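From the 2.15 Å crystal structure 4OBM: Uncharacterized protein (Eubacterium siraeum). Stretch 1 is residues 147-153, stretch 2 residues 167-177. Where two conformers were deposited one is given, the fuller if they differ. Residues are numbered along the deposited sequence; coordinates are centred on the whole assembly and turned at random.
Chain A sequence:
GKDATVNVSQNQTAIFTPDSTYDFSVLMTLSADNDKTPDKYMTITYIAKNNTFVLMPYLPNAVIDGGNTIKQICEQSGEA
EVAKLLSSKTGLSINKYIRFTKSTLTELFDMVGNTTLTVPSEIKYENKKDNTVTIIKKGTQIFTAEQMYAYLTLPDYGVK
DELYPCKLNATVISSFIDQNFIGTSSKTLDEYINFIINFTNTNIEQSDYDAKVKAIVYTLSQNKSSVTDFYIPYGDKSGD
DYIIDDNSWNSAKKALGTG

Stretch 1 147-153: QMYAYLT
Stretch 2 (167-177) KLNATVISSFI

Residues 147-152 close a helix that begins earlier in the chain; Thr153, at phi/psi -110/18, is the first to leave helical values. Residues 167-177 are helical throughout (phi -55 to -71, psi -36 to -53). The axes run nearly antiparallel, at 156°, and approach to 10.8 Å; Leu152 and Asn169 set the register, CA to CA 5.9 Å.

Leu152 (chi1 t, chi2 p) is the knob, seated among Leu168, Asn169, Val172 and Ile173. Its closest approaches to Val172 and Ile173 are CD1 to Val172 CG1, 3.6 Å, and CD2 to Ile173 CD1, 3.8 Å (Ile173 m, m). These branched aliphatic ends fill the space with no polar atom to satisfy.

The polar tie is at the helix end, where the amide of Asn169 can donate: Asn169 ND2 to Leu152 O, 2.8 Å, 164° at the hydrogen. Asn169 takes chi1 -87° and chi2 -120°; its OD1 is satisfied elsewhere in the structure.

Tyr151 (t, chi2 32°) offers a flat ring face to Leu168 (t, chi2 -88°): Leu168 CD1 stands 4.3 Å from the Tyr151 ring centroid, 4° off the normal, a CH-pi contact.

Selenomethionine Met148 (t, p, t) turns at chi2 (82°), and its CE lies 3.6 Å from both Val172 CG1 (Val172 t) and Phe176 CB (Phe176 t, chi2 70°). Together the stretches bury 423 Å², Leu152 contributing the largest share, 105 Å².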

ATOM      1  N   GLN A 147       8.582   1.685 -16.684  1.00 27.10           N
ATOM      2  CA  GLN A 147       7.400   1.106 -17.348  1.00 26.88           C
ATOM      3  C   GLN A 147       6.343   0.834 -16.317  1.00 29.65           C
ATOM      4  O   GLN A 147       5.162   1.086 -16.563  1.00 29.85           O
ATOM      5  CB  GLN A 147       7.757  -0.199 -18.078  1.00 28.89           C
ATOM      6  CG  GLN A 147       8.805  -0.041 -19.167  1.00 32.16           C
ATOM      7  CD  GLN A 147       9.141  -1.350 -19.842  1.00 44.00           C
ATOM      8  OE1 GLN A 147       9.231  -2.419 -19.214  1.00 35.98           O
ATOM      9  NE2 GLN A 147       9.417  -1.269 -21.134  1.00 30.42           N
HETATM   10  N   MSE A 148       6.809   0.308 -15.150  1.00 23.51           N
HETATM   11  CA  MSE A 148       5.990  -0.029 -14.005  0.70 20.13           C
HETATM   12  C   MSE A 148       5.308   1.229 -13.456  1.00 26.15           C
HETATM   13  O   MSE A 148       4.100   1.204 -13.216  1.00 26.52           O
HETATM   14  CB  MSE A 148       6.899  -0.680 -12.961  0.70 20.12           C
HETATM   15  CG  MSE A 148       6.226  -1.009 -11.689  0.70 23.02           C
HETATM   16 SE   MSE A 148       5.306  -2.658 -11.830  0.52 26.39          SE
HETATM   17  CE  MSE A 148       5.253  -2.943  -9.992  0.70 22.26           C
ATOM     18  N   TYR A 149       6.084   2.332 -13.281  1.00 23.62           N
ATOM     19  CA  TYR A 149       5.608   3.630 -12.784  1.00 23.59           C
ATOM     20  C   TYR A 149       4.536   4.224 -13.744  1.00 29.18           C
ATOM     21  O   TYR A 149       3.456   4.580 -13.278  1.00 29.12           O
ATOM     22  CB  TYR A 149       6.780   4.629 -12.571  1.00 24.19           C
ATOM     23  CG  TYR A 149       6.321   5.901 -11.893  1.00 25.49           C
ATOM     24  CD1 TYR A 149       6.254   5.987 -10.506  1.00 27.08           C
ATOM     25  CD2 TYR A 149       5.833   6.975 -12.637  1.00 25.61           C
ATOM     26  CE1 TYR A 149       5.725   7.113  -9.875  1.00 25.86           C
ATOM     27  CE2 TYR A 149       5.284   8.093 -12.018  1.00 25.96           C
ATOM     28  CZ  TYR A 149       5.228   8.155 -10.636  1.00 30.26           C
ATOM     29  OH  TYR A 149       4.739   9.276 -10.015  1.00 29.53           O
ATOM     30  N   ALA A 150       4.834   4.310 -15.065  1.00 25.33           N
ATOM     31  CA  ALA A 150       3.923   4.844 -16.098  1.00 24.65           C
ATOM     32  C   ALA A 150       2.583   4.080 -16.154  1.00 28.98           C
ATOM     33  O   ALA A 150       1.522   4.704 -16.238  1.00 27.78           O
ATOM     34  CB  ALA A 150       4.596   4.819 -17.459  1.00 25.21           C
ATOM     35  N   TYR A 151       2.631   2.744 -16.064  1.00 26.59           N
ATOM     36  CA  TYR A 151       1.429   1.891 -16.041  1.00 25.97           C
ATOM     37  C   TYR A 151       0.560   2.198 -14.810  1.00 27.32           C
ATOM     38  O   TYR A 151      -0.645   2.350 -14.923  1.00 26.40           O
ATOM     39  CB  TYR A 151       1.830   0.383 -16.058  1.00 26.68           C
ATOM     40  CG  TYR A 151       0.693  -0.622 -16.203  1.00 28.10           C
ATOM     41  CD1 TYR A 151      -0.450  -0.317 -16.942  1.00 30.20           C
ATOM     42  CD2 TYR A 151       0.797  -1.904 -15.665  1.00 28.75           C
ATOM     43  CE1 TYR A 151      -1.480  -1.244 -17.103  1.00 31.00           C
ATOM     44  CE2 TYR A 151      -0.224  -2.844 -15.828  1.00 29.63           C
ATOM     45  CZ  TYR A 151      -1.365  -2.506 -16.542  1.00 36.55           C
ATOM     46  OH  TYR A 151      -2.384  -3.412 -16.703  1.00 37.82           O
ATOM     47  N   LEU A 152       1.193   2.299 -13.651  1.00 24.68           N
ATOM     48  CA  LEU A 152       0.576   2.500 -12.352  1.00 24.37           C
ATOM     49  C   LEU A 152      -0.095   3.877 -12.185  1.00 23.84           C
ATOM     50  O   LEU A 152      -1.060   3.994 -11.412  1.00 19.44           O
ATOM     51  CB  LEU A 152       1.676   2.321 -11.298  1.00 25.07           C
ATOM     52  CG  LEU A 152       1.254   1.923  -9.882  1.00 32.09           C
ATOM     53  CD1 LEU A 152       0.631   0.531  -9.850  1.00 31.58           C
ATOM     54  CD2 LEU A 152       2.450   2.005  -8.919  1.00 39.23           C
ATOM     55  N   THR A 153       0.433   4.905 -12.883  1.00 19.72           N
ATOM     56  CA  THR A 153       0.002   6.282 -12.756  1.00 20.74           C
ATOM     57  C   THR A 153      -0.755   6.853 -13.988  1.00 27.86           C
ATOM     58  O   THR A 153      -0.896   8.080 -14.069  1.00 28.55           O
ATOM     59  CB  THR A 153       1.214   7.179 -12.427  1.00 29.20           C
ATOM     60  OG1 THR A 153       2.138   7.137 -13.504  1.00 28.18           O
ATOM     61  CG2 THR A 153       1.905   6.771 -11.142  1.00 28.22           C
ATOM     62  N   LYS A 167      -7.917  -0.587  -8.258  1.00 27.06           N
ATOM     63  CA  LYS A 167      -7.902  -2.018  -8.535  1.00 26.18           C
ATOM     64  C   LYS A 167      -6.594  -2.394  -9.221  1.00 28.76           C
ATOM     65  O   LYS A 167      -5.973  -3.375  -8.836  1.00 28.50           O
ATOM     66  CB  LYS A 167      -9.122  -2.422  -9.389  1.00 28.36           C
ATOM     67  CG  LYS A 167     -10.410  -2.437  -8.597  1.00 29.03           C
ATOM     68  CD  LYS A 167     -11.654  -2.394  -9.463  1.00 33.35           C
ATOM     69  CE  LYS A 167     -12.900  -2.454  -8.603  1.00 36.35           C
ATOM     70  NZ  LYS A 167     -14.130  -2.674  -9.415  1.00 44.83           N
ATOM     71  N   LEU A 168      -6.150  -1.576 -10.190  1.00 25.68           N
ATOM     72  CA  LEU A 168      -4.900  -1.782 -10.923  1.00 25.21           C
ATOM     73  C   LEU A 168      -3.723  -1.618  -9.975  1.00 28.39           C
ATOM     74  O   LEU A 168      -2.860  -2.494  -9.920  1.00 27.98           O
ATOM     75  CB  LEU A 168      -4.813  -0.780 -12.113  1.00 25.29           C
ATOM     76  CG  LEU A 168      -3.759  -0.988 -13.216  1.00 29.50           C
ATOM     77  CD1 LEU A 168      -2.436  -0.316 -12.881  1.00 29.40           C
ATOM     78  CD2 LEU A 168      -3.652  -2.460 -13.664  1.00 30.39           C
ATOM     79  N   ASN A 169      -3.711  -0.518  -9.186  1.00 24.35           N
ATOM     80  CA  ASN A 169      -2.650  -0.270  -8.231  1.00 23.53           C
ATOM     81  C   ASN A 169      -2.573  -1.391  -7.181  1.00 28.45           C
ATOM     82  O   ASN A 169      -1.475  -1.908  -6.936  1.00 27.69           O
ATOM     83  CB  ASN A 169      -2.829   1.102  -7.592  1.00 24.90           C
ATOM     84  CG  ASN A 169      -2.196   2.227  -8.382  1.00 34.63           C
ATOM     85  OD1 ASN A 169      -1.314   2.919  -7.888  1.00 33.03           O
ATOM     86  ND2 ASN A 169      -2.575   2.403  -9.648  1.00 17.89           N
ATOM     87  N   ALA A 170      -3.728  -1.823  -6.614  1.00 25.49           N
ATOM     88  CA  ALA A 170      -3.748  -2.913  -5.624  1.00 25.63           C
ATOM     89  C   ALA A 170      -3.078  -4.196  -6.164  1.00 30.81           C
ATOM     90  O   ALA A 170      -2.190  -4.748  -5.516  1.00 31.57           O
ATOM     91  CB  ALA A 170      -5.183  -3.209  -5.197  1.00 26.48           C
ATOM     92  N   THR A 171      -3.473  -4.606  -7.375  1.00 26.83           N
ATOM     93  CA  THR A 171      -3.062  -5.800  -8.095  1.00 26.55           C
ATOM     94  C   THR A 171      -1.585  -5.736  -8.486  1.00 29.22           C
ATOM     95  O   THR A 171      -0.860  -6.686  -8.230  1.00 29.39           O
ATOM     96  CB  THR A 171      -3.972  -5.935  -9.342  1.00 36.26           C
ATOM     97  OG1 THR A 171      -5.323  -6.071  -8.910  1.00 38.10           O
ATOM     98  CG2 THR A 171      -3.602  -7.112 -10.223  1.00 38.29           C
ATOM     99  N   VAL A 172      -1.162  -4.652  -9.154  1.00 24.57           N
ATOM    100  CA  VAL A 172       0.220  -4.461  -9.608  1.00 24.83           C
ATOM    101  C   VAL A 172       1.185  -4.427  -8.385  1.00 28.18           C
ATOM    102  O   VAL A 172       2.236  -5.069  -8.425  1.00 27.66           O
ATOM    103  CB  VAL A 172       0.312  -3.188 -10.497  1.00 28.30           C
ATOM    104  CG1 VAL A 172       1.748  -2.753 -10.733  1.00 27.33           C
ATOM    105  CG2 VAL A 172      -0.401  -3.405 -11.823  1.00 28.69           C
ATOM    106  N   ILE A 173       0.809  -3.724  -7.299  1.00 24.05           N
ATOM    107  CA  ILE A 173       1.639  -3.652  -6.089  1.00 23.43           C
ATOM    108  C   ILE A 173       1.672  -5.027  -5.391  1.00 27.87           C
ATOM    109  O   ILE A 173       2.738  -5.412  -4.889  1.00 28.42           O
ATOM    110  CB  ILE A 173       1.222  -2.464  -5.143  1.00 25.65           C
ATOM    111  CG1 ILE A 173       1.486  -1.090  -5.817  1.00 24.37           C
ATOM    112  CG2 ILE A 173       1.877  -2.529  -3.741  1.00 27.25           C
ATOM    113  CD1 ILE A 173       2.923  -0.844  -6.428  1.00 24.63           C
ATOM    114  N   SER A 174       0.545  -5.784  -5.408  1.00 24.53           N
ATOM    115  CA  SER A 174       0.475  -7.144  -4.849  1.00 23.88           C
ATOM    116  C   SER A 174       1.461  -8.060  -5.566  1.00 29.02           C
ATOM    117  O   SER A 174       2.202  -8.815  -4.931  1.00 28.17           O
ATOM    118  CB  SER A 174      -0.935  -7.708  -4.979  1.00 25.62           C
ATOM    119  OG  SER A 174      -1.775  -7.230  -3.945  1.00 31.39           O
ATOM    120  N   SER A 175       1.478  -7.958  -6.905  1.00 27.29           N
ATOM    121  CA  SER A 175       2.355  -8.725  -7.784  1.00 27.06           C
ATOM    122  C   SER A 175       3.823  -8.371  -7.523  1.00 29.71           C
ATOM    123  O   SER A 175       4.649  -9.272  -7.444  1.00 29.97           O
ATOM    124  CB  SER A 175       1.987  -8.472  -9.241  1.00 29.42           C
ATOM    125  OG  SER A 175       0.702  -8.978  -9.552  1.00 33.23           O
ATOM    126  N   PHE A 176       4.129  -7.080  -7.348  1.00 26.03           N
ATOM    127  CA  PHE A 176       5.473  -6.556  -7.034  1.00 26.15           C
ATOM    128  C   PHE A 176       6.013  -7.118  -5.701  1.00 30.42           C
ATOM    129  O   PHE A 176       7.186  -7.483  -5.627  1.00 29.49           O
ATOM    130  CB  PHE A 176       5.448  -5.003  -6.998  1.00 27.20           C
ATOM    131  CG  PHE A 176       6.722  -4.355  -6.505  1.00 27.82           C
ATOM    132  CD1 PHE A 176       7.886  -4.394  -7.270  1.00 29.99           C
ATOM    133  CD2 PHE A 176       6.762  -3.711  -5.272  1.00 27.40           C
ATOM    134  CE1 PHE A 176       9.072  -3.816  -6.800  1.00 30.35           C
ATOM    135  CE2 PHE A 176       7.950  -3.146  -4.802  1.00 30.07           C
ATOM    136  CZ  PHE A 176       9.094  -3.192  -5.573  1.00 28.21           C
ATOM    137  N   ILE A 177       5.147  -7.201  -4.665  1.00 28.24           N
ATOM    138  CA  ILE A 177       5.505  -7.715  -3.340  1.00 27.69           C
ATOM    139  C   ILE A 177       5.725  -9.239  -3.400  1.00 32.86           C
ATOM    140  O   ILE A 177       6.692  -9.731  -2.828  1.00 32.06           O
ATOM    141  CB  ILE A 177       4.467  -7.316  -2.248  1.00 30.09           C
ATOM    142  CG1 ILE A 177       4.500  -5.781  -1.988  1.00 29.61           C
ATOM    143  CG2 ILE A 177       4.703  -8.100  -0.930  1.00 29.37           C
ATOM    144  CD1 ILE A 177       3.238  -5.185  -1.304  1.00 34.31           C
TER